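Local coordinates for protein (tenascin) (Gallus gallus, PDB 1QR4) that forms two fibronectin type III domains of tenascin, an extracellular matrix protein of cell adhesion, and carries a putative heparin-binding site, at residues D8-L13 against R28-K33; V42-K47 against A67-T72; G100-D105 against T112-P117; D123-S128 against I164-G169; G157-V162 against S177-T182. All blocks are in the same frame, centred on the assembly; numbering follows the deposited sequence.

Contact 1: D8-L13 against R28-K33; sequences DNPKDL and RRPVAK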
# COMPACT_ATOMS: atom_id res chain seq x y z
N ASP A 8 -19.52 -23.24 -15.76
CA ASP A 8 -18.70 -22.16 -16.38
C ASP A 8 -18.08 -21.34 -15.25
O ASP A 8 -18.79 -20.93 -14.33
CB ASP A 8 -19.60 -21.27 -17.25
CG ASP A 8 -18.82 -20.27 -18.08
OD1 ASP A 8 -17.85 -20.66 -18.75
OD2 ASP A 8 -19.20 -19.08 -18.08
N ASN A 9 -16.77 -21.11 -15.29
CA ASN A 9 -16.12 -20.33 -14.23
C ASN A 9 -15.95 -18.85 -14.59
O ASN A 9 -16.07 -18.47 -15.75
CB ASN A 9 -14.76 -20.94 -13.87
CG ASN A 9 -13.72 -20.74 -14.95
OD1 ASN A 9 -14.04 -20.52 -16.12
ND2 ASN A 9 -12.46 -20.83 -14.56
N PRO A 10 -15.73 -17.99 -13.58
CA PRO A 10 -15.54 -16.56 -13.80
C PRO A 10 -14.25 -16.38 -14.57
O PRO A 10 -13.22 -16.88 -14.15
CB PRO A 10 -15.39 -16.02 -12.39
CG PRO A 10 -16.21 -16.95 -11.57
CD PRO A 10 -15.80 -18.28 -12.14
N LYS A 11 -14.30 -15.67 -15.69
CA LYS A 11 -13.08 -15.47 -16.46
C LYS A 11 -12.38 -14.15 -16.15
O LYS A 11 -12.92 -13.27 -15.48
CB LYS A 11 -13.37 -15.57 -17.96
CG LYS A 11 -14.10 -16.85 -18.35
CD LYS A 11 -14.19 -17.03 -19.86
CE LYS A 11 -12.93 -17.69 -20.43
NZ LYS A 11 -12.71 -19.05 -19.87
N ASP A 12 -11.15 -14.03 -16.65
CA ASP A 12 -10.30 -12.87 -16.49
C ASP A 12 -10.32 -12.11 -15.18
O ASP A 12 -10.67 -10.93 -15.13
CB ASP A 12 -10.48 -11.91 -17.67
CG ASP A 12 -10.07 -12.55 -18.99
OD1 ASP A 12 -8.85 -12.66 -19.26
OD2 ASP A 12 -10.97 -12.99 -19.74
N LEU A 13 -9.93 -12.80 -14.12
CA LEU A 13 -9.85 -12.21 -12.80
C LEU A 13 -8.54 -11.44 -12.69
O LEU A 13 -7.45 -12.03 -12.78
CB LEU A 13 -9.90 -13.30 -11.73
CG LEU A 13 -9.81 -12.87 -10.26
CD1 LEU A 13 -11.00 -11.97 -9.90
CD2 LEU A 13 -9.79 -14.11 -9.34
N ARG A 28 -14.93 -11.27 -15.35
CA ARG A 28 -16.04 -11.45 -16.26
C ARG A 28 -17.08 -12.36 -15.64
O ARG A 28 -16.74 -13.32 -14.95
CB ARG A 28 -15.60 -12.03 -17.58
CG ARG A 28 -15.39 -10.99 -18.64
CD ARG A 28 -15.64 -11.59 -19.99
NE ARG A 28 -15.28 -10.67 -21.06
CZ ARG A 28 -14.08 -10.11 -21.22
NH1 ARG A 28 -13.09 -10.37 -20.36
NH2 ARG A 28 -13.86 -9.31 -22.26
N ARG A 29 -18.34 -12.03 -15.88
CA ARG A 29 -19.45 -12.80 -15.36
C ARG A 29 -19.59 -14.10 -16.15
O ARG A 29 -19.22 -14.15 -17.32
CB ARG A 29 -20.72 -11.98 -15.50
CG ARG A 29 -22.02 -12.66 -15.11
CD ARG A 29 -23.18 -11.77 -15.55
NE ARG A 29 -24.48 -12.34 -15.21
CZ ARG A 29 -25.39 -11.73 -14.45
NH1 ARG A 29 -25.16 -10.52 -13.94
NH2 ARG A 29 -26.53 -12.36 -14.17
N PRO A 30 -20.03 -15.18 -15.48
CA PRO A 30 -20.25 -16.51 -16.06
C PRO A 30 -21.42 -16.49 -17.04
O PRO A 30 -22.36 -15.71 -16.89
CB PRO A 30 -20.60 -17.35 -14.84
CG PRO A 30 -19.83 -16.69 -13.75
CD PRO A 30 -20.09 -15.25 -14.01
N VAL A 31 -21.35 -17.32 -18.07
CA VAL A 31 -22.41 -17.40 -19.06
C VAL A 31 -23.56 -18.21 -18.49
O VAL A 31 -24.73 -17.97 -18.80
CB VAL A 31 -21.90 -18.05 -20.36
CG1 VAL A 31 -23.02 -18.14 -21.38
CG2 VAL A 31 -20.73 -17.26 -20.93
N ALA A 32 -23.23 -19.14 -17.59
CA ALA A 32 -24.22 -20.00 -16.97
C ALA A 32 -25.06 -19.31 -15.91
O ALA A 32 -24.64 -18.33 -15.30
CB ALA A 32 -23.55 -21.23 -16.38
N LYS A 33 -26.25 -19.83 -15.69
CA LYS A 33 -27.14 -19.29 -14.69
C LYS A 33 -26.53 -19.63 -13.33
O LYS A 33 -26.04 -20.75 -13.16
CB LYS A 33 -28.54 -19.90 -14.86
CG LYS A 33 -28.60 -21.44 -14.88
CD LYS A 33 -28.85 -22.01 -13.49
CE LYS A 33 -28.88 -23.53 -13.48
NZ LYS A 33 -29.02 -24.05 -12.08
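This is a partly buried contact between chain segments running in opposite directions in the first fibronectin type III domain, where D8-L13, leading into strand 11-16, lies against R28-K33, the end of strand 22-28 and the loop after it. At one end D8 OD2 accepts the backbone N-H of V31 at 2.8 Å, a nearly straight bond (170° at the hydrogen) arriving on the anti side of the oxygen and only slightly out of the carboxylate plane. D8 CG lies anti to its own backbone N (chi1 -171°), 3.9 Å from V31 N, while D8 CB meets A32 CB at 4.0 Å. In the middle two prolines touch, P10 CG to P30 CG at 4.2 Å, and both also pack on Y37 of strand 36-42 in the facing sheet. The backbone pairing beyond them is lopsided. R28 N gives K11 O a bond of 2.8 Å, whereas the return bond from K11 N to R28 O is weak at 3.5 Å. At the other end the extended R28 chain runs beside D12, pointing the same way, and NH1 makes a salt bridge to D12 OD2 at 3.4 Å; carboxylate and guanidinium planes are 63° apart. Together with the K11-R28 bond these contacts hold the start of strand 11-16 to the end of strand 22-28 and its following loop, in the three-stranded sheet of a fibronectin type III sandwich.

Contact 2: V42-K47 against A67-T72; sequences VSPSGK and AGTEYT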
# COMPACT_ATOMS: atom_id res chain seq x y z
N VAL A 42 -6.26 -16.26 0.82
CA VAL A 42 -5.50 -16.69 1.97
C VAL A 42 -4.20 -15.91 2.06
O VAL A 42 -3.66 -15.48 1.05
CB VAL A 42 -5.25 -18.25 1.96
CG1 VAL A 42 -6.39 -18.96 1.26
CG2 VAL A 42 -3.94 -18.60 1.30
N SER A 43 -3.74 -15.68 3.29
CA SER A 43 -2.50 -14.95 3.50
C SER A 43 -1.38 -15.95 3.59
O SER A 43 -1.61 -17.16 3.59
CB SER A 43 -2.56 -14.15 4.80
OG SER A 43 -2.48 -15.00 5.94
N PRO A 44 -0.13 -15.46 3.65
CA PRO A 44 1.04 -16.33 3.75
C PRO A 44 1.04 -17.23 4.98
O PRO A 44 1.84 -18.17 5.07
CB PRO A 44 2.18 -15.32 3.76
CG PRO A 44 1.68 -14.27 2.82
CD PRO A 44 0.27 -14.08 3.32
N SER A 45 0.15 -16.94 5.93
CA SER A 45 0.04 -17.74 7.15
C SER A 45 -1.02 -18.80 6.96
O SER A 45 -1.28 -19.61 7.85
CB SER A 45 -0.34 -16.85 8.34
OG SER A 45 -1.63 -16.29 8.17
N GLY A 46 -1.68 -18.75 5.81
CA GLY A 46 -2.71 -19.73 5.52
C GLY A 46 -4.07 -19.35 6.04
O GLY A 46 -4.95 -20.20 6.13
N LYS A 47 -4.25 -18.08 6.37
CA LYS A 47 -5.51 -17.55 6.88
C LYS A 47 -6.44 -17.37 5.71
O LYS A 47 -6.20 -16.55 4.83
CB LYS A 47 -5.28 -16.20 7.57
CG LYS A 47 -6.54 -15.36 7.84
CD LYS A 47 -7.41 -15.98 8.92
CE LYS A 47 -8.69 -15.20 9.10
NZ LYS A 47 -8.44 -13.78 9.45
N ALA A 67 -0.25 -4.81 4.99
CA ALA A 67 0.61 -4.14 4.03
C ALA A 67 1.77 -4.96 3.49
O ALA A 67 2.35 -5.78 4.20
CB ALA A 67 1.13 -2.85 4.62
N GLY A 68 2.14 -4.70 2.23
CA GLY A 68 3.23 -5.42 1.60
C GLY A 68 3.12 -6.89 1.87
O GLY A 68 4.03 -7.47 2.43
N THR A 69 1.97 -7.47 1.54
CA THR A 69 1.70 -8.89 1.76
C THR A 69 1.09 -9.47 0.50
O THR A 69 0.27 -8.81 -0.15
CB THR A 69 0.68 -9.08 2.90
OG1 THR A 69 1.23 -8.60 4.13
CG2 THR A 69 0.34 -10.54 3.08
N GLU A 70 1.46 -10.69 0.15
CA GLU A 70 0.89 -11.29 -1.04
C GLU A 70 -0.29 -12.18 -0.67
O GLU A 70 -0.28 -12.82 0.36
CB GLU A 70 1.94 -12.08 -1.80
CG GLU A 70 1.44 -12.68 -3.10
CD GLU A 70 2.56 -13.25 -3.94
OE1 GLU A 70 3.36 -14.05 -3.41
OE2 GLU A 70 2.64 -12.89 -5.14
N TYR A 71 -1.31 -12.20 -1.51
CA TYR A 71 -2.49 -13.02 -1.28
C TYR A 71 -2.87 -13.88 -2.49
O TYR A 71 -2.78 -13.46 -3.65
CB TYR A 71 -3.71 -12.15 -0.96
CG TYR A 71 -3.67 -11.44 0.36
CD1 TYR A 71 -3.13 -10.16 0.47
CD2 TYR A 71 -4.20 -12.03 1.50
CE1 TYR A 71 -3.13 -9.48 1.67
CE2 TYR A 71 -4.20 -11.36 2.71
CZ TYR A 71 -3.67 -10.08 2.78
OH TYR A 71 -3.66 -9.41 3.98
N THR A 72 -3.32 -15.10 -2.22
CA THR A 72 -3.76 -15.97 -3.28
C THR A 72 -5.25 -15.71 -3.29
O THR A 72 -5.94 -15.96 -2.30
CB THR A 72 -3.49 -17.44 -2.95
OG1 THR A 72 -2.08 -17.64 -2.84
CG2 THR A 72 -4.03 -18.35 -4.05
O HOH W 1 -0.81 -15.91 0.09
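The Y71 ring meets the backbone and CB of V42-S43 obliquely: V42 O is 3.5 Å from Y71 CD2, and S43 CB is 3.9 Å from Y71 CE2. With CG beside the backbone N (chi1 -69°), the ring starts out next to V42 O. The phenol oxygen is hydrogen-bonded to the backbone N of D66, five residues earlier. That return bond makes Y71 the tyrosine corner of the Greek-key sandwich, here also serving as a wall for the loop joining strands 36-42 and 48-53. The puckered P44 ring crosses the T69 side chain at an angle, its CD 3.5 Å from T69 CG2, and CD and CG also rest near the carbonyl oxygen of E70. V42 and T72 form the last hydrogen-bonded pair before the loop, with V42 N to T72 O at 3.2 Å and the weaker T72 N to V42 O at 3.3 Å. Past this pair a water donates to both V42 O and E70 O, linking the two backbones. The loop folds on itself as a type I turn from S43 to G46. S43 OG accepts a bond from S45 N at 3.3 Å, an ST turn, and another from S45 OG at 2.7 Å.

Contact 3: G100-D105 against T112-P117; sequences GISFSD and TVSWTP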
# COMPACT_ATOMS: atom_id res chain seq x y z
N GLY A 100 3.83 9.04 11.10
CA GLY A 100 3.81 10.44 11.48
C GLY A 100 5.12 11.18 11.35
O GLY A 100 6.13 10.81 11.96
N ILE A 101 5.11 12.25 10.57
CA ILE A 101 6.32 13.02 10.40
C ILE A 101 6.37 14.11 11.48
O ILE A 101 5.36 14.76 11.76
CB ILE A 101 6.41 13.60 8.98
CG1 ILE A 101 7.75 14.29 8.77
CG2 ILE A 101 5.24 14.52 8.71
CD1 ILE A 101 7.95 14.80 7.35
N SER A 102 7.51 14.23 12.14
CA SER A 102 7.68 15.24 13.17
C SER A 102 9.02 15.93 13.01
O SER A 102 9.97 15.37 12.47
CB SER A 102 7.56 14.62 14.56
OG SER A 102 8.62 13.72 14.82
N PHE A 103 9.08 17.18 13.46
CA PHE A 103 10.29 17.97 13.37
C PHE A 103 10.74 18.42 14.75
O PHE A 103 9.92 18.64 15.66
CB PHE A 103 10.06 19.17 12.47
CG PHE A 103 9.61 18.79 11.11
CD1 PHE A 103 10.46 18.11 10.25
CD2 PHE A 103 8.33 19.09 10.69
CE1 PHE A 103 10.04 17.72 8.99
CE2 PHE A 103 7.89 18.70 9.42
CZ PHE A 103 8.75 18.02 8.57
N SER A 104 12.06 18.51 14.92
CA SER A 104 12.68 18.93 16.18
C SER A 104 14.09 19.44 15.91
O SER A 104 14.59 19.36 14.79
CB SER A 104 12.74 17.76 17.17
OG SER A 104 13.74 16.83 16.81
N ASP A 105 14.71 20.00 16.96
CA ASP A 105 16.07 20.53 16.90
C ASP A 105 16.22 21.43 15.68
O ASP A 105 17.24 21.36 14.97
CB ASP A 105 17.09 19.40 16.83
CG ASP A 105 16.85 18.32 17.88
OD1 ASP A 105 15.80 18.34 18.57
OD2 ASP A 105 17.71 17.43 18.01
N THR A 112 16.07 17.94 12.69
CA THR A 112 15.97 16.51 12.90
C THR A 112 14.55 16.05 12.58
O THR A 112 13.62 16.31 13.36
CB THR A 112 16.32 16.13 14.37
OG1 THR A 112 17.71 16.37 14.62
CG2 THR A 112 16.02 14.65 14.66
N VAL A 113 14.38 15.43 11.42
CA VAL A 113 13.08 14.90 11.02
C VAL A 113 13.02 13.46 11.53
O VAL A 113 13.99 12.72 11.45
CB VAL A 113 12.87 14.97 9.49
CG1 VAL A 113 14.07 14.42 8.76
CG2 VAL A 113 11.61 14.24 9.11
N SER A 114 11.89 13.11 12.12
CA SER A 114 11.69 11.78 12.67
C SER A 114 10.33 11.23 12.20
O SER A 114 9.47 12.00 11.77
CB SER A 114 11.74 11.86 14.19
OG SER A 114 11.38 10.63 14.79
N TRP A 115 10.16 9.91 12.23
CA TRP A 115 8.90 9.29 11.79
C TRP A 115 8.58 8.01 12.53
O TRP A 115 9.47 7.35 13.02
CB TRP A 115 8.95 8.96 10.29
CG TRP A 115 10.11 8.10 9.94
CD1 TRP A 115 10.16 6.74 9.97
CD2 TRP A 115 11.42 8.55 9.58
NE1 TRP A 115 11.43 6.31 9.67
CE2 TRP A 115 12.22 7.40 9.42
CE3 TRP A 115 12.00 9.81 9.38
CZ2 TRP A 115 13.58 7.47 9.07
CZ3 TRP A 115 13.36 9.88 9.03
CH2 TRP A 115 14.13 8.72 8.88
N THR A 116 7.31 7.67 12.60
CA THR A 116 6.94 6.44 13.28
C THR A 116 6.75 5.33 12.25
O THR A 116 5.98 5.45 11.29
CB THR A 116 5.70 6.61 14.21
OG1 THR A 116 4.49 6.57 13.45
CG2 THR A 116 5.79 7.94 14.98
N PRO A 117 7.54 4.26 12.39
CA PRO A 117 7.59 3.07 11.56
C PRO A 117 6.28 2.33 11.46
O PRO A 117 5.53 2.22 12.44
CB PRO A 117 8.63 2.21 12.27
CG PRO A 117 9.54 3.22 12.86
CD PRO A 117 8.56 4.17 13.45
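Strands 101-104 and 112-115 pair antiparallel, their axes 4.8 Å apart at closest approach and their directions 151° from each other, with S102-S114 and S104-T112 as hydrogen-bonded pairs and F103-V113 as a non-hydrogen-bonded one. The S102-S114 pair is evenly bonded, N to O being 3.0 Å both ways. In the next pair T112 N to S104 O is firm at 2.9 Å, but the bond from S104 N to T112 O is weak and bent. The two faces differ sharply. On the inner one V113 lies between I101 and F103 and touches both with the same methyl: CG2 is 3.9 Å from I101 CG1 and 3.8 Å from F103 CE1. That methyl stands anti to the backbone N, while CG1 takes the crowded position between N and the carbonyl carbon (chi1 49°). The F103 ring runs alongside V113, both pointing the same way, and presents its CD1-CE1 side. The outer face is a row of small hydroxyl side chains; S102 OG lies 3.7 Å from S114 CB, and S104 OG comes 3.6 Å from T112 CB. S114 OG is hydrogen-bonded to T147 O, just before strand 148-151. This is the first hairpin of the second fibronectin type III domain. Strand 148-151 continues its sheet on the far side of 111-115, and the inner face packs on the other sheet: I101 and V113 on I164, F103 on L180, and the W115 ring on that of Y125 with planes inclined about 55°.

Contact 4: D123-S128 against I164-G169; sequences DSYRVS and IISVKG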
# COMPACT_ATOMS: atom_id res chain seq x y z
N ASP A 123 13.01 -2.19 4.32
CA ASP A 123 14.45 -2.15 4.10
C ASP A 123 15.05 -0.76 4.33
O ASP A 123 16.09 -0.64 4.99
CB ASP A 123 14.82 -2.59 2.69
CG ASP A 123 14.36 -3.99 2.37
OD1 ASP A 123 13.88 -4.71 3.27
OD2 ASP A 123 14.49 -4.37 1.18
N SER A 124 14.42 0.27 3.76
CA SER A 124 14.89 1.66 3.89
C SER A 124 13.77 2.71 3.80
O SER A 124 12.59 2.36 3.69
CB SER A 124 15.97 1.95 2.83
OG SER A 124 15.49 1.73 1.51
N TYR A 125 14.14 3.99 3.87
CA TYR A 125 13.18 5.09 3.77
C TYR A 125 13.76 6.17 2.87
O TYR A 125 14.94 6.49 2.96
CB TYR A 125 12.94 5.74 5.14
CG TYR A 125 12.32 4.84 6.17
CD1 TYR A 125 10.94 4.64 6.22
CD2 TYR A 125 13.11 4.22 7.14
CE1 TYR A 125 10.37 3.84 7.19
CE2 TYR A 125 12.54 3.41 8.12
CZ TYR A 125 11.17 3.23 8.14
OH TYR A 125 10.60 2.44 9.11
N ARG A 126 12.95 6.73 1.97
CA ARG A 126 13.42 7.81 1.11
C ARG A 126 12.82 9.14 1.57
O ARG A 126 11.61 9.41 1.41
CB ARG A 126 13.13 7.53 -0.37
CG ARG A 126 14.39 7.16 -1.15
CD ARG A 126 14.20 7.29 -2.66
NE ARG A 126 13.58 6.11 -3.26
CZ ARG A 126 14.21 4.95 -3.45
NH1 ARG A 126 15.48 4.81 -3.10
NH2 ARG A 126 13.57 3.93 -4.02
N VAL A 127 13.66 9.94 2.23
CA VAL A 127 13.29 11.25 2.76
C VAL A 127 13.65 12.34 1.78
O VAL A 127 14.83 12.67 1.61
CB VAL A 127 14.04 11.55 4.08
CG1 VAL A 127 13.57 12.86 4.66
CG2 VAL A 127 13.83 10.43 5.08
N SER A 128 12.65 12.91 1.12
CA SER A 128 12.90 14.00 0.19
C SER A 128 12.50 15.35 0.82
O SER A 128 11.67 15.40 1.73
CB SER A 128 12.16 13.77 -1.13
OG SER A 128 10.76 13.93 -0.97
N ILE A 164 8.43 11.46 3.13
CA ILE A 164 9.12 10.26 3.58
C ILE A 164 8.39 9.06 2.98
O ILE A 164 7.16 8.98 3.03
CB ILE A 164 9.15 10.17 5.11
CG1 ILE A 164 9.86 11.40 5.68
CG2 ILE A 164 9.86 8.89 5.54
CD1 ILE A 164 9.85 11.48 7.19
N ILE A 165 9.15 8.14 2.40
CA ILE A 165 8.59 6.95 1.76
C ILE A 165 9.29 5.70 2.25
O ILE A 165 10.50 5.73 2.45
CB ILE A 165 8.80 7.03 0.24
CG1 ILE A 165 7.83 8.04 -0.37
CG2 ILE A 165 8.62 5.69 -0.42
CD1 ILE A 165 8.07 8.30 -1.84
N SER A 166 8.54 4.62 2.46
CA SER A 166 9.12 3.34 2.88
C SER A 166 9.51 2.56 1.63
O SER A 166 8.82 2.63 0.60
CB SER A 166 8.11 2.48 3.63
OG SER A 166 7.63 3.15 4.76
N VAL A 167 10.59 1.79 1.73
CA VAL A 167 11.06 0.99 0.60
C VAL A 167 11.42 -0.43 1.05
O VAL A 167 12.07 -0.63 2.07
CB VAL A 167 12.30 1.62 -0.08
CG1 VAL A 167 12.69 0.81 -1.30
CG2 VAL A 167 12.01 3.04 -0.49
N LYS A 168 10.94 -1.40 0.30
CA LYS A 168 11.23 -2.80 0.58
C LYS A 168 11.44 -3.45 -0.78
O LYS A 168 10.53 -3.49 -1.61
CB LYS A 168 10.09 -3.46 1.35
CG LYS A 168 10.47 -4.82 1.94
CD LYS A 168 9.69 -5.96 1.28
CE LYS A 168 10.24 -7.33 1.69
NZ LYS A 168 11.61 -7.62 1.12
N GLY A 169 12.67 -3.88 -1.02
CA GLY A 169 13.00 -4.47 -2.29
C GLY A 169 12.97 -3.36 -3.31
O GLY A 169 13.83 -2.49 -3.29
O HOH W 2 14.96 -1.71 -0.60
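D123 opens the contact with two bonds to strand 164-168 and the glycine after it. Its backbone N donates to V167 O at 2.9 Å, and its OD2 accepts G169 N, also at 2.9 Å, with the donor above the carboxylate plane, 52° out of it. CG lies beside the backbone N (chi1 -59°), near K168 CA; a water also bridges OD2 and G169 O. S124 N gives V167 O a second, straighter bond of 3.0 Å, so that one carbonyl takes two consecutive amides: D123 and S124 together face V167 in a classic beta bulge. S124 O then receives V167 N, and the OG lies 3.6 Å from V167 CB. Y125 and S166 form a non-hydrogen-bonded pair; I165 O lies at the ring edge near its plane, and the Y125 CE1 corner is 3.7 Å from S166 OG, a hydroxyl hydrogen-bonded to G96 O. R126 exchanges backbone bonds with I165, its N 2.7 Å from I165 O. Its side chain is poorly ordered and bends at chi3 (-84°), which sets NE; V167 CG2 lies over one face of the guanidinium, offset toward its rim. V127 ends the contact on the same face as Y125; its two methyls both lie 4.1 Å from I164 CG1, side by side with it, and both residues pack on W115. Paired central strands 124-131 and 159-168, largely apolar on the side of Y125, V127 and I164, are the middle of the four-stranded sheet in a fibronectin type III sandwich.

Contact 5: G157-V162 against S177-T182; sequences GVDYNV and SGILKT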
# COMPACT_ATOMS: atom_id res chain seq x y z
N GLY A 157 15.06 30.56 7.38
CA GLY A 157 13.76 31.11 7.03
C GLY A 157 13.22 30.73 5.66
O GLY A 157 13.38 31.47 4.68
N VAL A 158 12.61 29.56 5.60
CA VAL A 158 12.00 29.06 4.38
C VAL A 158 11.27 27.78 4.73
O VAL A 158 11.75 27.00 5.55
CB VAL A 158 13.03 28.84 3.24
CG1 VAL A 158 14.30 28.27 3.78
CG2 VAL A 158 12.46 27.90 2.17
N ASP A 159 10.06 27.65 4.21
CA ASP A 159 9.23 26.47 4.45
C ASP A 159 9.64 25.36 3.49
O ASP A 159 9.71 25.55 2.27
CB ASP A 159 7.75 26.81 4.29
CG ASP A 159 7.15 27.40 5.55
OD1 ASP A 159 7.57 27.02 6.67
OD2 ASP A 159 6.23 28.23 5.42
N TYR A 160 9.89 24.18 4.07
CA TYR A 160 10.32 23.01 3.32
C TYR A 160 9.30 21.89 3.27
O TYR A 160 8.81 21.45 4.31
CB TYR A 160 11.60 22.47 3.96
CG TYR A 160 12.87 23.17 3.53
CD1 TYR A 160 13.38 23.00 2.24
CD2 TYR A 160 13.60 23.98 4.41
CE1 TYR A 160 14.58 23.59 1.84
CE2 TYR A 160 14.81 24.58 4.02
CZ TYR A 160 15.29 24.38 2.73
OH TYR A 160 16.50 24.91 2.32
N ASN A 161 8.97 21.43 2.06
CA ASN A 161 8.03 20.31 1.89
C ASN A 161 8.87 19.05 2.11
O ASN A 161 9.83 18.83 1.40
CB ASN A 161 7.46 20.31 0.48
CG ASN A 161 5.96 20.62 0.45
OD1 ASN A 161 5.22 20.27 1.36
ND2 ASN A 161 5.52 21.24 -0.64
N VAL A 162 8.52 18.25 3.11
CA VAL A 162 9.28 17.04 3.43
C VAL A 162 8.46 15.79 3.36
O VAL A 162 7.61 15.56 4.20
CB VAL A 162 9.91 17.11 4.84
CG1 VAL A 162 10.58 15.78 5.19
CG2 VAL A 162 10.92 18.24 4.90
N SER A 177 3.89 13.60 4.40
CA SER A 177 4.70 14.80 4.37
C SER A 177 4.36 15.79 5.45
O SER A 177 3.35 15.67 6.13
CB SER A 177 4.66 15.45 3.00
OG SER A 177 3.38 15.98 2.74
N GLY A 178 5.24 16.76 5.61
CA GLY A 178 5.05 17.81 6.58
C GLY A 178 5.83 19.02 6.13
O GLY A 178 6.67 18.92 5.23
N ILE A 179 5.50 20.17 6.70
CA ILE A 179 6.21 21.41 6.38
C ILE A 179 7.30 21.63 7.41
O ILE A 179 7.08 21.46 8.61
CB ILE A 179 5.28 22.64 6.44
CG1 ILE A 179 4.08 22.50 5.49
CG2 ILE A 179 6.10 23.90 6.14
CD1 ILE A 179 4.31 23.04 4.08
N LEU A 180 8.49 21.97 6.93
CA LEU A 180 9.60 22.24 7.82
C LEU A 180 9.96 23.72 7.69
O LEU A 180 10.32 24.18 6.61
CB LEU A 180 10.82 21.40 7.48
CG LEU A 180 12.01 21.76 8.38
CD1 LEU A 180 11.68 21.41 9.83
CD2 LEU A 180 13.25 21.03 7.91
N LYS A 181 9.86 24.43 8.81
CA LYS A 181 10.16 25.86 8.90
C LYS A 181 11.52 26.06 9.54
O LYS A 181 11.69 25.81 10.74
CB LYS A 181 9.08 26.57 9.72
CG LYS A 181 8.26 25.68 10.67
CD LYS A 181 9.08 25.06 11.81
CE LYS A 181 8.24 24.06 12.61
NZ LYS A 181 7.74 22.91 11.79
N THR A 182 12.48 26.53 8.74
CA THR A 182 13.85 26.77 9.20
C THR A 182 14.00 27.88 10.25
O THR A 182 13.73 29.07 9.91
CB THR A 182 14.81 27.08 8.01
OG1 THR A 182 14.13 27.86 7.01
CG2 THR A 182 15.32 25.79 7.39
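Backbone bonds carry most of this contact, in which strand 159-162 pairs antiparallel with strand 177-181. Y160 and L180 bond both ways, Y160 N to L180 O at 2.6 Å and L180 N to Y160 O at 2.7 Å. V162 and G178 repeat the pattern, the V162 N-H pointing nearly along the C=O axis of G178, with V162 N to G178 O at 2.9 Å. Toward G157 and T182 the pairing slackens: T182 N to V158 O is weak at 3.3 Å, and G157 N reaches T182 O from above its carbonyl plane. Among polar side chains, T182 OG1 is hydrogen-bonded to V155 O, and the hydroxyl of Y160 bonds V155 N, five residues back, completing a tyrosine corner. Apolar contacts fill the inner face. Y160 CB meets L180 CB at 3.8 Å, V162 CG2 reaches the same CB at 4.1 Å, and T182 CG2 lies in the plane of the Y160 ring at its edge, 3.6 Å from CE2. On the outer face D159 OD1 touches carbon only across the contact, I179 CG2 and K181 CB, while the K181 amine leads away. The chemistry is thus split: an apolar face turned to F103 and I101 of the other sheet, a mixed face bearing D159, N161, I179 and K181, and a hairpin held mainly by main-chain bonds.

Overall arrangement
The contacts follow the chain in two groups. Contacts 1 and 2 belong to the first fibronectin type III domain, with centres about 25 Å apart: contact 1 lies at an end of its three-stranded sheet, contact 2 at an end of the four-stranded one. Contacts 3, 4 and 5 belong to the second domain and touch one another, with centres about 12 to 19 Å apart. Contact 3 pairs two strands of the three-stranded sheet; contacts 4 and 5 share strand 159-168 in the facing four-stranded sheet, and their segments alternate along the chain. Contacts 1 and 5 lie about 52 Å apart (centres), on opposite sides of the chain's centre, as expected of two beta sandwiches joined in an extended pair.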